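Local coordinates for protein putative nucleotide sugar epimerase/ dehydratase (Bordetella bronchiseptica, PDB 2Q1S) that binds NADH in a Rossmann fold and probably acts as a nucleotide-sugar epimerase or dehydratase in the synthesis of the lipopolysaccharide O-antigen, at residues N34-G39 with D101-L106; K144-S149 with H199-V204. One frame throughout, in Å; residues are numbered along the deposited sequence.

Contact 1 of 2, residues N34-G39 with D101-L106; sequences NVMVVG and DYVFHL. With NAI (1,4-dihydronicotinamide adenine dinucleotide), chain B.
Val35 turns CG1 anti to its backbone N (chi1 178°), while Phe104 swings its ring to the side of its own backbone N (chi1 -64°); the two torsions bring the methyl to the ring edge, in the plane of the ring, with CG1 of Val35 3.4 Å from CD1 of Phe104 and nearly as close to CE1. Further along the same face, Val37 CG1 meets Leu106 CD1 at 3.9 Å, and Leu48 and Leu52 of helix 43-54 pack over this row. The other face carries Met36, Val103, Val38 and His105. There CB of Met36 touches CG2 of Val103, whereas CG1 of Val38 lies 3.8 Å from ND1 of His105. That ring nitrogen is buried without a polar partner; NE2, by contrast, is bonded to Thr130 OG1. The strands are parallel neighbours in the Rossmann sheet, their axes 4.7 Å apart, and strand 59-63 flanks 34-38 on its far edge. Their ladder is regular: Met36 N donates to Tyr102 O, Val38 N to Phe104 O, and Phe104 N reaches Met36 O at 2.8 Å in an almost straight bond (175° at the hydrogen). At the N-terminal end a carboxylate takes over. Asp101 OD2 accepts the amide N of Asn34 at 2.8 Å through its anti lone pair, and Asp101 N returns a bond to Asn34 O, which also takes a weak one from Tyr102 N. Salt bridges from Arg142 and Lys144 hold OD1 of Asp101. At the opposite end Leu106 N bonds to Val38 O, and both segments reach the dinucleotide: Gly39 CA lies 3.6 Å from O4B of NADH, and Leu106 O is 3.0 Å from O3D.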
loop_
_atom_site.group_PDB
_atom_site.type_symbol
_atom_site.label_atom_id
_atom_site.label_comp_id
_atom_site.label_asym_id
_atom_site.label_seq_id
_atom_site.Cartn_x
_atom_site.Cartn_y
_atom_site.Cartn_z
ATOM N N ASN A 34 -6.717 -28.898 7.590
ATOM C CA ASN A 34 -7.099 -28.383 6.278
ATOM C C ASN A 34 -6.320 -27.093 6.013
ATOM O O ASN A 34 -6.302 -26.193 6.855
ATOM C CB ASN A 34 -8.597 -28.092 6.217
ATOM C CG ASN A 34 -9.449 -29.361 6.133
ATOM O OD1 ASN A 34 -8.926 -30.458 5.987
ATOM N ND2 ASN A 34 -10.758 -29.201 6.251
ATOM N N VAL A 35 -5.670 -27.034 4.861
ATOM C CA VAL A 35 -4.782 -25.892 4.589
ATOM C C VAL A 35 -5.085 -25.286 3.239
ATOM O O VAL A 35 -5.412 -26.003 2.314
ATOM C CB VAL A 35 -3.293 -26.331 4.637
ATOM C CG1 VAL A 35 -2.327 -25.142 4.312
ATOM C CG2 VAL A 35 -2.951 -27.022 5.945
ATOM N N MET A 36 -5.039 -23.952 3.155
ATOM C CA MET A 36 -5.083 -23.302 1.837
ATOM C C MET A 36 -3.687 -22.747 1.521
ATOM O O MET A 36 -3.038 -22.193 2.407
ATOM C CB MET A 36 -6.146 -22.212 1.838
ATOM C CG MET A 36 -6.194 -21.413 0.555
ATOM S SD MET A 36 -7.146 -19.883 0.708
ATOM C CE MET A 36 -8.625 -20.580 0.153
ATOM N N VAL A 37 -3.233 -22.948 0.282
ATOM C CA VAL A 37 -1.991 -22.335 -0.181
ATOM C C VAL A 37 -2.322 -21.472 -1.394
ATOM O O VAL A 37 -2.546 -21.960 -2.480
ATOM C CB VAL A 37 -0.863 -23.367 -0.472
ATOM C CG1 VAL A 37 0.462 -22.663 -0.828
ATOM C CG2 VAL A 37 -0.623 -24.272 0.747
ATOM N N VAL A 38 -2.410 -20.158 -1.148
ATOM C CA VAL A 38 -2.641 -19.181 -2.234
ATOM C C VAL A 38 -1.272 -19.022 -2.911
ATOM O O VAL A 38 -0.276 -18.818 -2.200
ATOM C CB VAL A 38 -3.187 -17.862 -1.636
ATOM C CG1 VAL A 38 -3.448 -16.835 -2.790
ATOM C CG2 VAL A 38 -4.447 -18.149 -0.805
ATOM N N GLY A 39 -1.201 -19.155 -4.217
ATOM C CA GLY A 39 0.087 -19.173 -4.893
ATOM C C GLY A 39 0.774 -20.529 -4.790
ATOM O O GLY A 39 1.962 -20.656 -5.060
ATOM N N ASP A 101 -7.707 -24.651 8.773
ATOM C CA ASP A 101 -6.908 -24.459 9.958
ATOM C C ASP A 101 -5.761 -23.484 9.718
ATOM O O ASP A 101 -5.380 -22.741 10.620
ATOM C CB ASP A 101 -6.382 -25.812 10.438
ATOM C CG ASP A 101 -7.498 -26.768 10.729
ATOM O OD1 ASP A 101 -8.300 -26.480 11.629
ATOM O OD2 ASP A 101 -7.589 -27.779 10.008
ATOM N N TYR A 102 -5.191 -23.551 8.525
ATOM C CA TYR A 102 -4.031 -22.715 8.154
ATOM C C TYR A 102 -4.186 -22.215 6.777
ATOM O O TYR A 102 -4.726 -22.893 5.895
ATOM C CB TYR A 102 -2.711 -23.496 8.287
ATOM C CG TYR A 102 -2.443 -23.930 9.699
ATOM C CD1 TYR A 102 -1.915 -23.034 10.635
ATOM C CD2 TYR A 102 -2.766 -25.230 10.149
ATOM C CE1 TYR A 102 -1.696 -23.384 11.947
ATOM C CE2 TYR A 102 -2.558 -25.610 11.473
ATOM C CZ TYR A 102 -1.997 -24.695 12.402
ATOM O OH TYR A 102 -1.786 -25.053 13.723
ATOM N N VAL A 103 -3.766 -20.964 6.582
ATOM C CA VAL A 103 -3.693 -20.389 5.241
ATOM C C VAL A 103 -2.287 -19.873 5.038
ATOM O O VAL A 103 -1.743 -19.239 5.910
ATOM C CB VAL A 103 -4.720 -19.198 5.062
ATOM C CG1 VAL A 103 -4.462 -18.382 3.772
ATOM C CG2 VAL A 103 -6.143 -19.701 5.125
ATOM N N PHE A 104 -1.686 -20.236 3.917
ATOM C CA PHE A 104 -0.375 -19.690 3.482
ATOM C C PHE A 104 -0.632 -18.815 2.273
ATOM O O PHE A 104 -1.162 -19.287 1.308
ATOM C CB PHE A 104 0.594 -20.819 3.118
ATOM C CG PHE A 104 0.954 -21.701 4.280
ATOM C CD1 PHE A 104 0.153 -22.807 4.620
ATOM C CD2 PHE A 104 2.050 -21.411 5.098
ATOM C CE1 PHE A 104 0.465 -23.633 5.700
ATOM C CE2 PHE A 104 2.396 -22.253 6.172
ATOM C CZ PHE A 104 1.570 -23.353 6.498
ATOM N N HIS A 105 -0.308 -17.510 2.384
ATOM C CA HIS A 105 -0.511 -16.592 1.285
ATOM C C HIS A 105 0.822 -16.267 0.607
ATOM O O HIS A 105 1.624 -15.461 1.187
ATOM C CB HIS A 105 -1.217 -15.328 1.821
ATOM C CG HIS A 105 -1.314 -14.265 0.783
ATOM N ND1 HIS A 105 -1.383 -14.550 -0.558
ATOM C CD2 HIS A 105 -1.269 -12.914 0.890
ATOM C CE1 HIS A 105 -1.401 -13.413 -1.252
ATOM N NE2 HIS A 105 -1.332 -12.411 -0.387
ATOM N N LEU A 106 1.095 -17.019 -0.468
ATOM C CA LEU A 106 2.366 -16.927 -1.215
ATOM C C LEU A 106 2.265 -16.254 -2.562
ATOM O O LEU A 106 3.247 -16.184 -3.293
ATOM C CB LEU A 106 3.030 -18.322 -1.374
ATOM C CG LEU A 106 3.033 -19.167 -0.104
ATOM C CD1 LEU A 106 3.653 -20.533 -0.495
ATOM C CD2 LEU A 106 3.770 -18.528 1.018
HETATM P PA NAI B . 6.269 -17.724 -7.878
HETATM O O1A NAI B . 6.005 -16.687 -8.910
HETATM O O2A NAI B . 6.797 -19.108 -8.326
HETATM O O5B NAI B . 5.048 -17.946 -6.960
HETATM C C5B NAI B . 3.934 -17.053 -6.846
HETATM C C4B NAI B . 2.642 -17.751 -7.232
HETATM O O4B NAI B . 1.574 -16.814 -7.143
HETATM C C3B NAI B . 2.691 -18.259 -8.697
HETATM O O3B NAI B . 2.316 -19.647 -8.742
HETATM C C2B NAI B . 1.619 -17.424 -9.381
HETATM O O2B NAI B . 0.889 -18.045 -10.483
HETATM C C1B NAI B . 0.666 -17.124 -8.222
HETATM N N9A NAI B . -0.233 -16.004 -8.443
HETATM C C8A NAI B . 0.056 -14.820 -9.066
HETATM N N7A NAI B . -1.021 -14.034 -9.028
HETATM C C5A NAI B . -2.032 -14.673 -8.372
HETATM C C6A NAI B . -3.426 -14.401 -7.996
HETATM N N6A NAI B . -4.048 -13.253 -8.288
HETATM N N1A NAI B . -4.138 -15.349 -7.310
HETATM C C2A NAI B . -3.526 -16.526 -7.010
HETATM N N3A NAI B . -2.260 -16.872 -7.298
HETATM C C4A NAI B . -1.453 -15.982 -7.977
HETATM O O3 NAI B . 7.369 -17.045 -6.937
HETATM P PN NAI B . 7.997 -17.575 -5.534
HETATM O O1N NAI B . 9.416 -17.295 -5.513
HETATM O O2N NAI B . 7.410 -18.944 -5.303
HETATM O O5D NAI B . 7.228 -16.591 -4.475
HETATM C C5D NAI B . 6.389 -17.102 -3.425
HETATM C C4D NAI B . 6.239 -15.990 -2.384
HETATM O O4D NAI B . 7.494 -15.750 -1.794
HETATM C C3D NAI B . 5.858 -14.645 -3.004
HETATM O O3D NAI B . 4.899 -14.032 -2.132
HETATM C C2D NAI B . 7.148 -13.884 -3.055
HETATM O O2D NAI B . 6.920 -12.450 -3.027
HETATM C C1D NAI B . 7.839 -14.349 -1.804
HETATM N N1N NAI B . 9.271 -14.204 -1.837
HETATM C C2N NAI B . 10.080 -15.010 -2.599
HETATM C C3N NAI B . 11.463 -14.859 -2.586
HETATM C C7N NAI B . 12.377 -15.734 -3.439
HETATM O O7N NAI B . 13.581 -15.559 -3.361
HETATM N N7N NAI B . 11.783 -16.679 -4.211
HETATM C C4N NAI B . 12.066 -13.898 -1.730
HETATM C C5N NAI B . 11.199 -13.105 -0.923
HETATM C C6N NAI B . 9.821 -13.308 -0.976
#

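Contact 2 of 2, residues K144-S149 with H199-V204; sequences KKVVYS and HQLPTV. With NAI (1,4-dihydronicotinamide adenine dinucleotide), chain B.
Three backbone hydrogen bonds join Val146 and Tyr148 to Pro202 and Val204. Val146 N donates to Pro202 O at 2.9 Å, from above the carbonyl plane; Val204 N donates to Val146 O, and Tyr148 N to Val204 O at 3.0 Å, the last nearly straight (171° at the hydrogen). CA-H...O contacts run beside them, the shortest from Thr203 CA to Val146 O at 3.2 Å. Pro202 is the centre of an inverse gamma turn, in which Thr203 N bonds back to Leu201 O as the chain enters the sheet.

Van der Waals packing follows. Pro202 rests on the carbonyl of Lys144 before the paired part begins, its CB 3.3 Å from O of Lys144. For Lys145, chi1 (-134°) sets CG 3.6 Å from CG2 of Val204, and bends at chi2 to chi4 curl the rest of the chain, NZ bonding to Gly277 O and Ala274 O. On the face shared by Val146 and Thr203, CG2 of Val146 meets CD1 of Leu201 at 4.1 Å, the side chains crossing at about a right angle, and Tyr134 of helix 128-137 covers them.

Polar side chains bind structure beyond the two strands. Tyr148 OH bonds to Lys185 O and Thr203 OG1 to Ser192 O, tying both strands to helix 180-199. Ser149 OG is hydrogen-bonded at 2.9 Å to O3D of NADH, on the ribose next to the nicotinamide. A serine near the C-terminal end of a parallel strand, beside the helix whose Tyr181 and Lys185 also bond NADH, is typical of the nicotinamide end of the cofactor site in extended short-chain dehydrogenases/reductases.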
loop_
_atom_site.group_PDB
_atom_site.type_symbol
_atom_site.label_atom_id
_atom_site.label_comp_id
_atom_site.label_asym_id
_atom_site.label_seq_id
_atom_site.Cartn_x
_atom_site.Cartn_y
_atom_site.Cartn_z
ATOM N N LYS A 144 -6.218 -21.027 12.651
ATOM C CA LYS A 144 -5.187 -20.893 13.671
ATOM C C LYS A 144 -4.121 -19.876 13.266
ATOM O O LYS A 144 -3.599 -19.204 14.144
ATOM C CB LYS A 144 -4.454 -22.219 13.976
ATOM C CG LYS A 144 -4.994 -23.069 15.123
ATOM C CD LYS A 144 -6.448 -23.416 14.890
ATOM C CE LYS A 144 -6.571 -24.718 14.174
ATOM N NZ LYS A 144 -8.014 -25.163 14.089
ATOM N N LYS A 145 -3.707 -19.896 12.000
ATOM C CA LYS A 145 -2.635 -19.005 11.522
ATOM C C LYS A 145 -2.772 -18.763 10.063
ATOM O O LYS A 145 -3.204 -19.633 9.313
ATOM C CB LYS A 145 -1.248 -19.598 11.818
ATOM C CG LYS A 145 -0.225 -18.583 12.435
ATOM C CD LYS A 145 -0.636 -18.067 13.815
ATOM C CE LYS A 145 -0.586 -19.173 14.879
ATOM N NZ LYS A 145 0.809 -19.630 15.101
ATOM N N VAL A 146 -2.447 -17.517 9.708
ATOM C CA VAL A 146 -2.339 -17.077 8.319
ATOM C C VAL A 146 -0.913 -16.594 8.101
ATOM O O VAL A 146 -0.521 -15.608 8.711
ATOM C CB VAL A 146 -3.343 -15.899 8.007
ATOM C CG1 VAL A 146 -3.188 -15.462 6.570
ATOM C CG2 VAL A 146 -4.769 -16.386 8.320
ATOM N N VAL A 147 -0.154 -17.294 7.268
ATOM C CA VAL A 147 1.239 -16.967 7.072
ATOM C C VAL A 147 1.390 -16.284 5.708
ATOM O O VAL A 147 1.025 -16.838 4.676
ATOM C CB VAL A 147 2.119 -18.254 7.145
ATOM C CG1 VAL A 147 3.608 -17.866 6.994
ATOM C CG2 VAL A 147 1.926 -18.947 8.535
ATOM N N TYR A 148 1.992 -15.094 5.761
ATOM C CA TYR A 148 2.230 -14.251 4.584
ATOM C C TYR A 148 3.739 -14.198 4.275
ATOM O O TYR A 148 4.529 -13.863 5.174
ATOM C CB TYR A 148 1.691 -12.843 4.897
ATOM C CG TYR A 148 2.132 -11.772 3.875
ATOM C CD1 TYR A 148 1.734 -11.857 2.534
ATOM C CD2 TYR A 148 2.909 -10.710 4.256
ATOM C CE1 TYR A 148 2.102 -10.918 1.613
ATOM C CE2 TYR A 148 3.327 -9.760 3.340
ATOM C CZ TYR A 148 2.903 -9.830 2.012
ATOM O OH TYR A 148 3.283 -8.901 1.096
ATOM N N SER A 149 4.117 -14.580 3.045
ATOM C CA SER A 149 5.496 -14.445 2.621
ATOM C C SER A 149 5.828 -13.014 2.267
ATOM O O SER A 149 5.378 -12.494 1.263
ATOM C CB SER A 149 5.800 -15.386 1.472
ATOM O OG SER A 149 4.814 -15.307 0.463
ATOM N N HIS A 199 -9.183 -7.211 13.706
ATOM C CA HIS A 199 -10.087 -8.353 13.544
ATOM C C HIS A 199 -9.517 -9.664 14.085
ATOM O O HIS A 199 -10.126 -10.722 13.886
ATOM C CB HIS A 199 -10.433 -8.523 12.060
ATOM C CG HIS A 199 -11.211 -7.381 11.488
ATOM N ND1 HIS A 199 -12.469 -7.044 11.936
ATOM C CD2 HIS A 199 -10.904 -6.493 10.517
ATOM C CE1 HIS A 199 -12.908 -6.000 11.249
ATOM N NE2 HIS A 199 -11.982 -5.652 10.377
ATOM N N GLN A 200 -8.374 -9.590 14.766
ATOM C CA GLN A 200 -7.755 -10.765 15.401
ATOM C C GLN A 200 -7.388 -11.823 14.363
ATOM O O GLN A 200 -7.216 -12.982 14.710
ATOM C CB GLN A 200 -8.661 -11.341 16.525
ATOM C CG GLN A 200 -8.761 -10.357 17.716
ATOM C CD GLN A 200 -9.677 -9.169 17.401
ATOM O OE1 GLN A 200 -10.809 -9.351 16.904
ATOM N NE2 GLN A 200 -9.179 -7.948 17.650
ATOM N N LEU A 201 -7.228 -11.410 13.104
ATOM C CA LEU A 201 -6.783 -12.358 12.066
ATOM C C LEU A 201 -5.366 -12.808 12.469
ATOM O O LEU A 201 -4.525 -11.947 12.729
ATOM C CB LEU A 201 -6.777 -11.701 10.678
ATOM C CG LEU A 201 -6.511 -12.691 9.536
ATOM C CD1 LEU A 201 -7.716 -13.608 9.191
ATOM C CD2 LEU A 201 -6.161 -11.875 8.311
ATOM N N PRO A 202 -5.125 -14.139 12.618
ATOM C CA PRO A 202 -3.867 -14.589 13.247
ATOM C C PRO A 202 -2.667 -14.633 12.314
ATOM O O PRO A 202 -2.179 -15.722 11.938
ATOM C CB PRO A 202 -4.230 -15.975 13.790
ATOM C CG PRO A 202 -5.247 -16.479 12.870
ATOM C CD PRO A 202 -6.066 -15.283 12.411
ATOM N N THR A 203 -2.263 -13.445 11.893
ATOM C CA THR A 203 -1.245 -13.337 10.833
ATOM C C THR A 203 0.173 -13.480 11.375
ATOM O O THR A 203 0.482 -13.040 12.497
ATOM C CB THR A 203 -1.332 -11.990 10.123
ATOM O OG1 THR A 203 -1.083 -10.930 11.061
ATOM C CG2 THR A 203 -2.698 -11.835 9.443
ATOM N N VAL A 204 1.035 -14.113 10.549
ATOM C CA VAL A 204 2.478 -14.146 10.847
ATOM C C VAL A 204 3.167 -13.799 9.521
ATOM O O VAL A 204 2.840 -14.396 8.515
ATOM C CB VAL A 204 2.913 -15.532 11.299
ATOM C CG1 VAL A 204 4.423 -15.533 11.550
ATOM C CG2 VAL A 204 2.169 -15.906 12.552
HETATM P PA NAI B . 6.269 -17.724 -7.878
HETATM O O1A NAI B . 6.005 -16.687 -8.910
HETATM O O2A NAI B . 6.797 -19.108 -8.326
HETATM O O5B NAI B . 5.048 -17.946 -6.960
HETATM C C5B NAI B . 3.934 -17.053 -6.846
HETATM C C4B NAI B . 2.642 -17.751 -7.232
HETATM O O4B NAI B . 1.574 -16.814 -7.143
HETATM C C3B NAI B . 2.691 -18.259 -8.697
HETATM O O3B NAI B . 2.316 -19.647 -8.742
HETATM C C2B NAI B . 1.619 -17.424 -9.381
HETATM O O2B NAI B . 0.889 -18.045 -10.483
HETATM C C1B NAI B . 0.666 -17.124 -8.222
HETATM N N9A NAI B . -0.233 -16.004 -8.443
HETATM C C8A NAI B . 0.056 -14.820 -9.066
HETATM N N7A NAI B . -1.021 -14.034 -9.028
HETATM C C5A NAI B . -2.032 -14.673 -8.372
HETATM C C6A NAI B . -3.426 -14.401 -7.996
HETATM N N6A NAI B . -4.048 -13.253 -8.288
HETATM N N1A NAI B . -4.138 -15.349 -7.310
HETATM C C2A NAI B . -3.526 -16.526 -7.010
HETATM N N3A NAI B . -2.260 -16.872 -7.298
HETATM C C4A NAI B . -1.453 -15.982 -7.977
HETATM O O3 NAI B . 7.369 -17.045 -6.937
HETATM P PN NAI B . 7.997 -17.575 -5.534
HETATM O O1N NAI B . 9.416 -17.295 -5.513
HETATM O O2N NAI B . 7.410 -18.944 -5.303
HETATM O O5D NAI B . 7.228 -16.591 -4.475
HETATM C C5D NAI B . 6.389 -17.102 -3.425
HETATM C C4D NAI B . 6.239 -15.990 -2.384
HETATM O O4D NAI B . 7.494 -15.750 -1.794
HETATM C C3D NAI B . 5.858 -14.645 -3.004
HETATM O O3D NAI B . 4.899 -14.032 -2.132
HETATM C C2D NAI B . 7.148 -13.884 -3.055
HETATM O O2D NAI B . 6.920 -12.450 -3.027
HETATM C C1D NAI B . 7.839 -14.349 -1.804
HETATM N N1N NAI B . 9.271 -14.204 -1.837
HETATM C C2N NAI B . 10.080 -15.010 -2.599
HETATM C C3N NAI B . 11.463 -14.859 -2.586
HETATM C C7N NAI B . 12.377 -15.734 -3.439
HETATM O O7N NAI B . 13.581 -15.559 -3.361
HETATM N N7N NAI B . 11.783 -16.679 -4.211
HETATM C C4N NAI B . 12.066 -13.898 -1.730
HETATM C C5N NAI B . 11.199 -13.105 -0.923
HETATM C C6N NAI B . 9.821 -13.308 -0.976
#

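Overall arrangement
The two contacts follow one another along the chain, contact 1 closing before contact 2 opens, and their centres lie 10 Å apart in a single sheet. Strands 102-105 and 145-151 are direct neighbours, giving the consecutive order 34-38, 102-105, 145-151, 203-212, all parallel. A probable hydrogen bond from His105 N to Val147 O stitches the contacts together, and His105 CD2 packs on Tyr148 CD1. At or near the C-terminal ends of three of these strands, Gly39, Leu106 and Ser149 line up along NADH: Gly39 lies by the adenosine ribose, whereas Leu106 and Ser149 meet the nicotinamide ribose. The C-terminal edge of the shared sheet thus meets both riboses of the cofactor.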